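Local coordinates for glucokinase (Thermus thermophilus, PDB 3VOV), which phosphorylates hexose sugars such as glucose as a hexokinase of the ROK family and carries a bound zinc ion, at residues S25-P30 with E48-E53. Numbering follows the deposited sequence.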
loop_
_atom_site.group_PDB
_atom_site.type_symbol
_atom_site.label_atom_id
_atom_site.label_comp_id
_atom_site.label_asym_id
_atom_site.label_seq_id
_atom_site.Cartn_x
_atom_site.Cartn_y
_atom_site.Cartn_z
ATOM N N SER B 25 29.523 32.441 23.330
ATOM C CA SER B 25 30.365 31.433 23.939
ATOM C C SER B 25 29.874 30.056 23.544
ATOM O O SER B 25 28.751 29.905 23.059
ATOM C CB SER B 25 30.409 31.559 25.483
ATOM O OG SER B 25 29.109 31.491 26.082
ATOM N N LYS B 26 30.726 29.053 23.731
ATOM C CA LYS B 26 30.354 27.667 23.477
ATOM C C LYS B 26 31.101 26.667 24.368
ATOM O O LYS B 26 32.316 26.520 24.258
ATOM C CB LYS B 26 30.530 27.273 22.006
ATOM C CG LYS B 26 30.008 25.875 21.778
ATOM C CD LYS B 26 29.711 25.539 20.353
ATOM C CE LYS B 26 29.239 24.085 20.264
ATOM N NZ LYS B 26 29.307 23.645 18.858
ATOM N N VAL B 27 30.352 25.929 25.194
ATOM C CA VAL B 27 30.951 25.057 26.217
ATOM C C VAL B 27 30.405 23.704 25.954
ATOM O O VAL B 27 29.209 23.540 25.676
ATOM C CB VAL B 27 30.590 25.558 27.635
ATOM C CG1 VAL B 27 30.843 24.468 28.746
ATOM C CG2 VAL B 27 31.354 26.844 27.926
ATOM N N VAL B 28 31.267 22.706 25.972
ATOM C CA VAL B 28 30.779 21.339 25.802
ATOM C C VAL B 28 31.387 20.503 26.919
ATOM O O VAL B 28 32.597 20.629 27.191
ATOM C CB VAL B 28 31.068 20.781 24.372
ATOM C CG1 VAL B 28 30.674 19.313 24.233
ATOM C CG2 VAL B 28 30.393 21.671 23.277
ATOM N N VAL B 29 30.524 19.726 27.597
ATOM C CA VAL B 29 30.889 18.902 28.730
ATOM C C VAL B 29 30.189 17.547 28.588
ATOM O O VAL B 29 29.188 17.434 27.896
ATOM C CB VAL B 29 30.508 19.571 30.090
ATOM C CG1 VAL B 29 31.310 20.898 30.293
ATOM C CG2 VAL B 29 29.025 19.879 30.177
ATOM N N PRO B 30 30.726 16.503 29.232
ATOM C CA PRO B 30 30.054 15.187 29.130
ATOM C C PRO B 30 28.700 15.179 29.866
ATOM O O PRO B 30 28.546 15.876 30.874
ATOM C CB PRO B 30 31.063 14.224 29.801
ATOM C CG PRO B 30 32.421 14.992 29.740
ATOM C CD PRO B 30 31.975 16.426 30.023
ATOM N N GLU B 48 26.640 28.473 33.690
ATOM C CA GLU B 48 27.497 29.469 34.372
ATOM C C GLU B 48 28.811 29.659 33.632
ATOM O O GLU B 48 29.257 30.804 33.411
ATOM C CB GLU B 48 27.755 29.090 35.839
ATOM C CG GLU B 48 27.369 30.238 36.798
ATOM C CD GLU B 48 28.549 30.992 37.482
ATOM O OE1 GLU B 48 29.561 31.371 36.817
ATOM O OE2 GLU B 48 28.433 31.234 38.720
ATOM N N ARG B 49 29.421 28.543 33.241
ATOM C CA ARG B 49 30.641 28.601 32.461
ATOM C C ARG B 49 30.496 29.387 31.153
ATOM O O ARG B 49 31.360 30.222 30.813
ATOM C CB ARG B 49 31.226 27.203 32.230
ATOM C CG ARG B 49 32.573 27.257 31.547
ATOM C CD ARG B 49 33.246 25.907 31.484
ATOM N NE ARG B 49 34.127 25.883 30.327
ATOM C CZ ARG B 49 34.667 24.791 29.794
ATOM N NH1 ARG B 49 34.435 23.583 30.319
ATOM N NH2 ARG B 49 35.437 24.920 28.712
ATOM N N ALA B 50 29.411 29.136 30.422
ATOM C CA ALA B 50 29.149 29.861 29.175
ATOM C C ALA B 50 29.026 31.362 29.452
ATOM O O ALA B 50 29.450 32.209 28.655
ATOM C CB ALA B 50 27.834 29.333 28.528
ATOM N N GLU B 51 28.415 31.685 30.581
ATOM C CA GLU B 51 28.219 33.062 30.949
ATOM C C GLU B 51 29.546 33.715 31.360
ATOM O O GLU B 51 29.781 34.872 31.043
ATOM C CB GLU B 51 27.192 33.136 32.045
ATOM C CG GLU B 51 25.757 33.056 31.496
ATOM C CD GLU B 51 24.727 33.159 32.591
ATOM O OE1 GLU B 51 24.952 32.585 33.671
ATOM O OE2 GLU B 51 23.684 33.807 32.382
ATOM N N ARG B 52 30.409 32.969 32.047
ATOM C CA ARG B 52 31.763 33.465 32.378
ATOM C C ARG B 52 32.590 33.676 31.111
ATOM O O ARG B 52 33.286 34.691 30.963
ATOM C CB ARG B 52 32.501 32.495 33.308
ATOM C CG ARG B 52 31.908 32.438 34.695
ATOM C CD ARG B 52 32.855 31.762 35.683
ATOM N NE ARG B 52 33.101 30.343 35.388
ATOM C CZ ARG B 52 32.348 29.338 35.823
ATOM N NH1 ARG B 52 31.276 29.577 36.571
ATOM N NH2 ARG B 52 32.666 28.088 35.506
ATOM N N GLU B 53 32.492 32.725 30.182
ATOM C CA GLU B 53 33.222 32.847 28.921
ATOM C C GLU B 53 32.723 33.933 27.985
ATOM O O GLU B 53 33.498 34.470 27.185
ATOM C CB GLU B 53 33.257 31.536 28.193
ATOM C CG GLU B 53 34.222 30.603 28.793
ATOM C CD GLU B 53 34.348 29.330 28.005
ATOM O OE1 GLU B 53 34.103 29.345 26.772
ATOM O OE2 GLU B 53 34.713 28.312 28.634
#
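A chi1 of 57° sets Ser25 OG in the crowded position between its backbone N and carbonyl carbon, while Arg49, CG anti to its N and extended from CG to NE, crosses Val27 obliquely and carries its guanidinium over that side chain. Ser25 OG donates to Ala50 O at 2.7 Å; the C=O...donor angle of 113°, with OG above the carbonyl plane, shows a bent approach rather than one along a lone pair. The same hydroxyl also hydrogen-bonds Val17 N, so one oxygen ties the residues leading into edge strand 27-30 to strand 12-18 and helix 36-54. An alanine here in place of Ser25 would lose both OG bonds and would probably loosen this three-way junction. Within the strand, Val27 presents both methyls: CG1 lies 3.7 Å above one face of the Arg49 guanidinium, offset toward its rim, and CG2 meets Glu53 OE2 at 3.7 Å. Val29 CG1 adds a looser touch, 4.1 Å from Arg49 NH1. One helical turn apart, Arg49 NE and Glu53 OE2 form a salt bridge of 3.0 Å, nearly straight (167°) and in the guanidinium plane, which should restrain the rotation of that plane over Val27. The axes of strand 27-30 and helix 48-53 run 9.1 Å apart and roughly antiparallel; helix 36-54 covers one face of the five-stranded sheet at its edge strand, Ala50 also touching Ala15, in keeping with the actin-like ATPase fold of the ROK family. A buried hydroxyl bond at one end and valine methyls against an exposed salt bridge at the other imply that hydrogen bonding between the segments rests on Ser25, the remainder being van der Waals contact.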